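Local atomic coordinates of 3-oxoacyl-[acyl-carrier-protein] synthase, mitochondrial (Arabidopsis thaliana, PDB entry 2IX4), a protein that condenses fatty acyl-ACP with malonyl-ACP, lengthening the growing acyl chain by two carbons per round in mitochondrial fatty acid synthesis. Residues C30-M42 with K50-F64. Numbering follows the deposited sequence.
Sequences CGIRGLTLDDLKM and KLYTFDQLSSKVAAF
Strands 32-34 and 61-63 pair as a two-stranded antiparallel ribbon: Arg33 and Ala62 form its hydrogen-bonded pair, N of Arg33 lying 2.9 Å from O of Ala62 and N of Ala62 returning to O of Arg33, and just past the strand ends Leu35 N adds a third bond, to Lys60 O, from above the carbonyl plane. The ribbon is separate from the main sheet of this thiolase-type fold, and helix 47-55 belongs to the excursion between its strands. On the face that carries Arg33 and Ala62, the Arg33 guanidinium lies flat over the Phe64 ring, planes 3° apart and CZ 3.7 Å from the ring centroid, a cation-pi stack. The same guanidinium forms an end-on salt bridge with Asp39, NH1 to OD2 and NH2 to OD1, a pairing that, with the ring, should limit its rotation. Thr36 N reaches OD2 from the other side of the carboxylate plane. Leu35 splits its branches: CD2 meets the edge of Phe64 at CZ (3.6 Å), while CD1 runs to Leu57 CD1. Farther along, Leu40 CD2 touches that same Leu57 methyl. Phe54, its CG anti to the backbone N (chi1 -171°), swings its ring to Leu35, where CZ sits 3.3 Å from the carbonyl O and CE1 3.6 Å from CB.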
ATOM      1  N   CYS A  30      20.952   7.648  21.133  1.00 24.19           N
ATOM      2  CA  CYS A  30      20.538   8.236  19.863  1.00 24.26           C
ATOM      3  C   CYS A  30      21.265   7.556  18.705  1.00 24.14           C
ATOM      4  O   CYS A  30      22.485   7.368  18.753  1.00 24.21           O
ATOM      5  CB  CYS A  30      20.835   9.736  19.873  1.00 24.23           C
ATOM      6  SG  CYS A  30      20.344  10.618  18.388  1.00 25.19           S
ATOM      7  N   GLY A  31      20.511   7.184  17.671  1.00 23.96           N
ATOM      8  CA  GLY A  31      21.068   6.455  16.532  1.00 23.67           C
ATOM      9  C   GLY A  31      21.463   7.305  15.337  1.00 23.70           C
ATOM     10  O   GLY A  31      21.804   6.763  14.280  1.00 23.67           O
ATOM     11  N   ILE A  32      21.427   8.629  15.498  1.00 23.40           N
ATOM     12  CA  ILE A  32      21.744   9.564  14.412  1.00 23.26           C
ATOM     13  C   ILE A  32      23.252   9.802  14.279  1.00 23.20           C
ATOM     14  O   ILE A  32      23.950  10.007  15.275  1.00 23.17           O
ATOM     15  CB  ILE A  32      21.057  10.950  14.616  1.00 23.33           C
ATOM     16  CG1 ILE A  32      19.565  10.815  14.984  1.00 23.89           C
ATOM     17  CG2 ILE A  32      21.314  11.882  13.413  1.00 23.03           C
ATOM     18  CD1 ILE A  32      18.643  10.429  13.872  1.00 25.16           C
ATOM     19  N   ARG A  33      23.741   9.786  13.039  1.00 23.13           N
ATOM     20  CA  ARG A  33      25.121  10.160  12.734  1.00 23.16           C
ATOM     21  C   ARG A  33      25.196  10.939  11.422  1.00 23.12           C
ATOM     22  O   ARG A  33      24.216  11.013  10.683  1.00 23.20           O
ATOM     23  CB  ARG A  33      26.037   8.931  12.689  1.00 23.13           C
ATOM     24  CG  ARG A  33      25.713   7.919  11.593  1.00 22.95           C
ATOM     25  CD  ARG A  33      26.883   6.968  11.386  1.00 22.58           C
ATOM     26  NE  ARG A  33      26.574   5.896  10.441  1.00 22.47           N
ATOM     27  CZ  ARG A  33      26.629   6.015   9.116  1.00 22.60           C
ATOM     28  NH1 ARG A  33      26.971   7.170   8.553  1.00 21.37           N
ATOM     29  NH2 ARG A  33      26.327   4.975   8.349  1.00 22.12           N
ATOM     30  N   GLY A  34      26.357  11.523  11.145  1.00 23.20           N
ATOM     31  CA  GLY A  34      26.581  12.245   9.891  1.00 23.40           C
ATOM     32  C   GLY A  34      26.669  11.320   8.687  1.00 23.50           C
ATOM     33  O   GLY A  34      27.131  10.179   8.798  1.00 23.30           O
ATOM     34  N   LEU A  35      26.213  11.813   7.538  1.00 23.64           N
ATOM     35  CA  LEU A  35      26.291  11.072   6.280  1.00 23.86           C
ATOM     36  C   LEU A  35      27.720  10.965   5.764  1.00 23.99           C
ATOM     37  O   LEU A  35      28.524  11.875   5.949  1.00 24.14           O
ATOM     38  CB  LEU A  35      25.437  11.744   5.200  1.00 23.99           C
ATOM     39  CG  LEU A  35      23.929  11.516   5.070  1.00 24.20           C
ATOM     40  CD1 LEU A  35      23.451  12.161   3.783  1.00 23.76           C
ATOM     41  CD2 LEU A  35      23.560  10.042   5.081  1.00 24.35           C
ATOM     42  N   THR A  36      28.022   9.842   5.114  1.00 24.19           N
ATOM     43  CA  THR A  36      29.270   9.666   4.372  1.00 24.47           C
ATOM     44  C   THR A  36      28.929   9.344   2.915  1.00 24.50           C
ATOM     45  O   THR A  36      27.750   9.219   2.569  1.00 24.53           O
ATOM     46  CB  THR A  36      30.138   8.529   4.951  1.00 24.52           C
ATOM     47  OG1 THR A  36      29.485   7.274   4.734  1.00 24.82           O
ATOM     48  CG2 THR A  36      30.382   8.722   6.442  1.00 24.94           C
ATOM     49  N   LEU A  37      29.952   9.201   2.071  1.00 24.58           N
ATOM     50  CA  LEU A  37      29.754   8.841   0.661  1.00 24.50           C
ATOM     51  C   LEU A  37      29.120   7.457   0.485  1.00 24.47           C
ATOM     52  O   LEU A  37      28.314   7.254  -0.424  1.00 24.30           O
ATOM     53  CB  LEU A  37      31.072   8.918  -0.122  1.00 24.52           C
ATOM     54  CG  LEU A  37      31.704  10.291  -0.373  1.00 24.52           C
ATOM     55  CD1 LEU A  37      32.996  10.134  -1.154  1.00 24.64           C
ATOM     56  CD2 LEU A  37      30.750  11.225  -1.105  1.00 24.26           C
ATOM     57  N   ASP A  38      29.491   6.519   1.358  1.00 24.48           N
ATOM     58  CA  ASP A  38      28.955   5.155   1.332  1.00 24.79           C
ATOM     59  C   ASP A  38      27.446   5.113   1.564  1.00 24.57           C
ATOM     60  O   ASP A  38      26.754   4.216   1.071  1.00 24.72           O
ATOM     61  CB  ASP A  38      29.658   4.277   2.373  1.00 25.12           C
ATOM     62  CG  ASP A  38      31.089   3.934   1.987  1.00 26.38           C
ATOM     63  OD1 ASP A  38      31.936   3.801   2.898  1.00 27.73           O
ATOM     64  OD2 ASP A  38      31.375   3.792   0.780  1.00 28.47           O
ATOM     65  N   ASP A  39      26.943   6.093   2.310  1.00 24.20           N
ATOM     66  CA  ASP A  39      25.529   6.157   2.676  1.00 24.00           C
ATOM     67  C   ASP A  39      24.612   6.539   1.508  1.00 23.82           C
ATOM     68  O   ASP A  39      23.392   6.384   1.599  1.00 24.02           O
ATOM     69  CB  ASP A  39      25.336   7.123   3.849  1.00 23.94           C
ATOM     70  CG  ASP A  39      26.138   6.720   5.080  1.00 24.12           C
ATOM     71  OD1 ASP A  39      26.334   5.505   5.307  1.00 23.97           O
ATOM     72  OD2 ASP A  39      26.568   7.623   5.827  1.00 24.05           O
ATOM     73  N   LEU A  40      25.201   7.026   0.418  1.00 23.53           N
ATOM     74  CA  LEU A  40      24.449   7.425  -0.775  1.00 23.31           C
ATOM     75  C   LEU A  40      23.868   6.230  -1.530  1.00 23.20           C
ATOM     76  O   LEU A  40      22.941   6.387  -2.331  1.00 23.02           O
ATOM     77  CB  LEU A  40      25.339   8.236  -1.726  1.00 23.38           C
ATOM     78  CG  LEU A  40      25.991   9.536  -1.245  1.00 23.61           C
ATOM     79  CD1 LEU A  40      27.095   9.951  -2.206  1.00 24.31           C
ATOM     80  CD2 LEU A  40      24.973  10.650  -1.097  1.00 23.95           C
ATOM     81  N   LYS A  41      24.426   5.045  -1.263  1.00 22.96           N
ATOM     82  CA  LYS A  41      24.090   3.793  -1.959  1.00 23.04           C
ATOM     83  C   LYS A  41      24.377   3.876  -3.460  1.00 22.55           C
ATOM     84  O   LYS A  41      23.623   3.338  -4.272  1.00 22.81           O
ATOM     85  CB  LYS A  41      22.630   3.365  -1.705  1.00 23.30           C
ATOM     86  CG  LYS A  41      22.206   3.263  -0.239  1.00 25.08           C
ATOM     87  CD  LYS A  41      23.042   2.261   0.558  1.00 27.71           C
ATOM     88  CE  LYS A  41      22.558   2.161   2.005  1.00 29.79           C
ATOM     89  NZ  LYS A  41      22.518   3.488   2.728  1.00 30.72           N
ATOM     90  N   MET A  42      25.474   4.543  -3.818  1.00 21.93           N
ATOM     91  CA  MET A  42      25.825   4.782  -5.219  1.00 21.35           C
ATOM     92  C   MET A  42      27.065   4.006  -5.677  1.00 20.98           C
ATOM     93  O   MET A  42      27.925   4.553  -6.366  1.00 20.88           O
ATOM     94  CB  MET A  42      26.010   6.283  -5.468  1.00 21.39           C
ATOM     95  CG  MET A  42      24.712   7.075  -5.489  1.00 21.33           C
ATOM     96  SD  MET A  42      24.968   8.861  -5.551  1.00 22.38           S
ATOM     97  CE  MET A  42      25.835   9.056  -7.108  1.00 21.22           C
ATOM     98  N   LYS A  50      29.718  10.602  -7.001  1.00 18.64           N
ATOM     99  CA  LYS A  50      29.449  10.459  -5.565  1.00 18.64           C
ATOM    100  C   LYS A  50      29.725  11.762  -4.816  1.00 18.48           C
ATOM    101  O   LYS A  50      28.864  12.263  -4.087  1.00 18.36           O
ATOM    102  CB  LYS A  50      30.312   9.356  -4.950  1.00 18.58           C
ATOM    103  CG  LYS A  50      29.884   7.935  -5.256  1.00 19.16           C
ATOM    104  CD  LYS A  50      30.798   6.971  -4.507  1.00 19.66           C
ATOM    105  CE  LYS A  50      30.624   5.547  -4.971  1.00 20.37           C
ATOM    106  NZ  LYS A  50      31.589   4.640  -4.279  1.00 21.44           N
ATOM    107  N   LEU A  51      30.933  12.296  -5.006  1.00 18.42           N
ATOM    108  CA  LEU A  51      31.360  13.536  -4.356  1.00 18.69           C
ATOM    109  C   LEU A  51      30.436  14.702  -4.691  1.00 18.46           C
ATOM    110  O   LEU A  51      29.983  15.409  -3.789  1.00 18.65           O
ATOM    111  CB  LEU A  51      32.814  13.880  -4.713  1.00 18.78           C
ATOM    112  CG  LEU A  51      33.942  13.069  -4.060  1.00 19.39           C
ATOM    113  CD1 LEU A  51      35.254  13.265  -4.814  1.00 20.34           C
ATOM    114  CD2 LEU A  51      34.118  13.415  -2.588  1.00 19.99           C
ATOM    115  N   TYR A  52      30.145  14.884  -5.978  1.00 18.31           N
ATOM    116  CA  TYR A  52      29.210  15.922  -6.414  1.00 18.23           C
ATOM    117  C   TYR A  52      27.846  15.764  -5.748  1.00 18.00           C
ATOM    118  O   TYR A  52      27.273  16.741  -5.259  1.00 18.11           O
ATOM    119  CB  TYR A  52      29.032  15.934  -7.940  1.00 18.35           C
ATOM    120  CG  TYR A  52      27.728  16.592  -8.357  1.00 18.66           C
ATOM    121  CD1 TYR A  52      27.644  17.972  -8.536  1.00 18.86           C
ATOM    122  CD2 TYR A  52      26.567  15.831  -8.536  1.00 19.35           C
ATOM    123  CE1 TYR A  52      26.441  18.577  -8.897  1.00 19.07           C
ATOM    124  CE2 TYR A  52      25.362  16.425  -8.885  1.00 19.51           C
ATOM    125  CZ  TYR A  52      25.308  17.793  -9.070  1.00 19.44           C
ATOM    126  OH  TYR A  52      24.114  18.371  -9.423  1.00 19.60           O
ATOM    127  N   THR A  53      27.328  14.537  -5.749  1.00 17.55           N
ATOM    128  CA  THR A  53      25.987  14.263  -5.241  1.00 17.24           C
ATOM    129  C   THR A  53      25.881  14.577  -3.750  1.00 17.21           C
ATOM    130  O   THR A  53      24.925  15.228  -3.319  1.00 16.94           O
ATOM    131  CB  THR A  53      25.547  12.805  -5.529  1.00 17.20           C
ATOM    132  OG1 THR A  53      25.615  12.559  -6.939  1.00 16.79           O
ATOM    133  CG2 THR A  53      24.122  12.563  -5.054  1.00 17.23           C
ATOM    134  N   PHE A  54      26.870  14.122  -2.977  1.00 17.07           N
ATOM    135  CA  PHE A  54      26.936  14.397  -1.539  1.00 17.16           C
ATOM    136  C   PHE A  54      26.814  15.891  -1.234  1.00 17.06           C
ATOM    137  O   PHE A  54      26.071  16.293  -0.339  1.00 16.92           O
ATOM    138  CB  PHE A  54      28.239  13.845  -0.946  1.00 17.14           C
ATOM    139  CG  PHE A  54      28.289  13.894   0.558  1.00 17.71           C
ATOM    140  CD1 PHE A  54      27.707  12.885   1.320  1.00 17.51           C
ATOM    141  CD2 PHE A  54      28.918  14.951   1.215  1.00 17.61           C
ATOM    142  CE1 PHE A  54      27.748  12.927   2.714  1.00 17.71           C
ATOM    143  CE2 PHE A  54      28.963  15.002   2.610  1.00 17.64           C
ATOM    144  CZ  PHE A  54      28.379  13.985   3.359  1.00 17.57           C
ATOM    145  N   ASP A  55      27.545  16.700  -1.993  1.00 17.20           N
ATOM    146  CA  ASP A  55      27.544  18.149  -1.834  1.00 17.40           C
ATOM    147  C   ASP A  55      26.191  18.802  -2.110  1.00 17.50           C
ATOM    148  O   ASP A  55      25.941  19.916  -1.653  1.00 17.52           O
ATOM    149  CB  ASP A  55      28.623  18.773  -2.721  1.00 17.48           C
ATOM    150  CG  ASP A  55      30.017  18.657  -2.122  1.00 18.13           C
ATOM    151  OD1 ASP A  55      30.166  18.102  -1.010  1.00 18.88           O
ATOM    152  OD2 ASP A  55      30.973  19.134  -2.766  1.00 19.16           O
ATOM    153  N   GLN A  56      25.313  18.109  -2.834  1.00 17.69           N
ATOM    154  CA  GLN A  56      23.992  18.662  -3.167  1.00 17.95           C
ATOM    155  C   GLN A  56      22.960  18.427  -2.072  1.00 18.30           C
ATOM    156  O   GLN A  56      21.845  18.949  -2.140  1.00 18.27           O
ATOM    157  CB  GLN A  56      23.475  18.113  -4.503  1.00 17.93           C
ATOM    158  CG  GLN A  56      24.437  18.254  -5.682  1.00 17.42           C
ATOM    159  CD  GLN A  56      25.197  19.567  -5.687  1.00 17.41           C
ATOM    160  OE1 GLN A  56      24.608  20.645  -5.818  1.00 16.72           O
ATOM    161  NE2 GLN A  56      26.519  19.481  -5.558  1.00 16.52           N
ATOM    162  N   LEU A  57      23.341  17.649  -1.063  1.00 18.46           N
ATOM    163  CA  LEU A  57      22.441  17.286   0.022  1.00 18.93           C
ATOM    164  C   LEU A  57      22.461  18.311   1.154  1.00 19.15           C
ATOM    165  O   LEU A  57      23.476  18.489   1.833  1.00 19.23           O
ATOM    166  CB  LEU A  57      22.782  15.890   0.553  1.00 18.96           C
ATOM    167  CG  LEU A  57      22.858  14.730  -0.445  1.00 19.23           C
ATOM    168  CD1 LEU A  57      23.225  13.448   0.289  1.00 19.96           C
ATOM    169  CD2 LEU A  57      21.555  14.554  -1.223  1.00 19.38           C
ATOM    170  N   SER A  58      21.330  18.986   1.343  1.00 19.38           N
ATOM    171  CA  SER A  58      21.156  19.950   2.427  1.00 19.48           C
ATOM    172  C   SER A  58      21.242  19.263   3.787  1.00 19.27           C
ATOM    173  O   SER A  58      21.880  19.772   4.712  1.00 19.20           O
ATOM    174  CB  SER A  58      19.813  20.661   2.283  1.00 19.37           C
ATOM    175  OG  SER A  58      19.812  21.499   1.142  1.00 21.16           O
ATOM    176  N   SER A  59      20.601  18.104   3.894  1.00 19.07           N
ATOM    177  CA  SER A  59      20.608  17.317   5.116  1.00 18.95           C
ATOM    178  C   SER A  59      21.688  16.249   5.037  1.00 18.91           C
ATOM    179  O   SER A  59      21.663  15.407   4.141  1.00 19.00           O
ATOM    180  CB  SER A  59      19.244  16.665   5.318  1.00 18.95           C
ATOM    181  OG  SER A  59      19.175  15.981   6.556  1.00 19.11           O
ATOM    182  N   LYS A  60      22.634  16.292   5.973  1.00 18.80           N
ATOM    183  CA  LYS A  60      23.762  15.356   5.987  1.00 18.72           C
ATOM    184  C   LYS A  60      23.798  14.533   7.276  1.00 18.80           C
ATOM    185  O   LYS A  60      24.872  14.198   7.791  1.00 18.80           O
ATOM    186  CB  LYS A  60      25.089  16.096   5.764  1.00 18.62           C
ATOM    187  CG  LYS A  60      25.204  16.786   4.396  1.00 18.53           C
ATOM    188  CD  LYS A  60      26.571  17.413   4.211  1.00 18.84           C
ATOM    189  CE  LYS A  60      26.712  18.084   2.851  1.00 19.61           C
ATOM    190  NZ  LYS A  60      25.996  19.393   2.776  1.00 20.20           N
ATOM    191  N   VAL A  61      22.609  14.217   7.786  1.00 18.87           N
ATOM    192  CA  VAL A  61      22.444  13.383   8.983  1.00 18.54           C
ATOM    193  C   VAL A  61      21.369  12.329   8.731  1.00 18.65           C
ATOM    194  O   VAL A  61      20.426  12.564   7.973  1.00 18.66           O
ATOM    195  CB  VAL A  61      22.093  14.218  10.265  1.00 18.55           C
ATOM    196  CG1 VAL A  61      23.250  15.136  10.661  1.00 18.17           C
ATOM    197  CG2 VAL A  61      20.801  15.027  10.080  1.00 18.50           C
ATOM    198  N   ALA A  62      21.525  11.162   9.354  1.00 18.57           N
ATOM    199  CA  ALA A  62      20.553  10.080   9.220  1.00 18.62           C
ATOM    200  C   ALA A  62      20.722   9.061  10.341  1.00 18.87           C
ATOM    201  O   ALA A  62      21.765   9.021  10.997  1.00 18.95           O
ATOM    202  CB  ALA A  62      20.675   9.407   7.848  1.00 18.54           C
ATOM    203  N   ALA A  63      19.691   8.248  10.556  1.00 19.04           N
ATOM    204  CA  ALA A  63      19.722   7.216  11.588  1.00 19.36           C
ATOM    205  C   ALA A  63      19.782   5.837  10.952  1.00 19.42           C
ATOM    206  O   ALA A  63      18.844   5.419  10.278  1.00 19.37           O
ATOM    207  CB  ALA A  63      18.514   7.339  12.480  1.00 19.45           C
ATOM    208  N   PHE A  64      20.885   5.131  11.191  1.00 19.85           N
ATOM    209  CA  PHE A  64      21.199   3.894  10.480  1.00 20.04           C
ATOM    210  C   PHE A  64      21.061   2.648  11.341  1.00 20.24           C
ATOM    211  O   PHE A  64      21.460   2.638  12.506  1.00 20.29           O
ATOM    212  CB  PHE A  64      22.640   3.935   9.952  1.00 20.18           C
ATOM    213  CG  PHE A  64      22.883   4.979   8.897  1.00 20.27           C
ATOM    214  CD1 PHE A  64      23.288   6.262   9.252  1.00 20.21           C
ATOM    215  CD2 PHE A  64      22.731   4.672   7.550  1.00 20.41           C
ATOM    216  CE1 PHE A  64      23.525   7.233   8.280  1.00 20.24           C
ATOM    217  CE2 PHE A  64      22.968   5.632   6.572  1.00 20.71           C
ATOM    218  CZ  PHE A  64      23.361   6.919   6.941  1.00 20.63           C
TER
HETATM  219  O   HOH W   1      23.491   5.354  13.059  1.00 30.06           O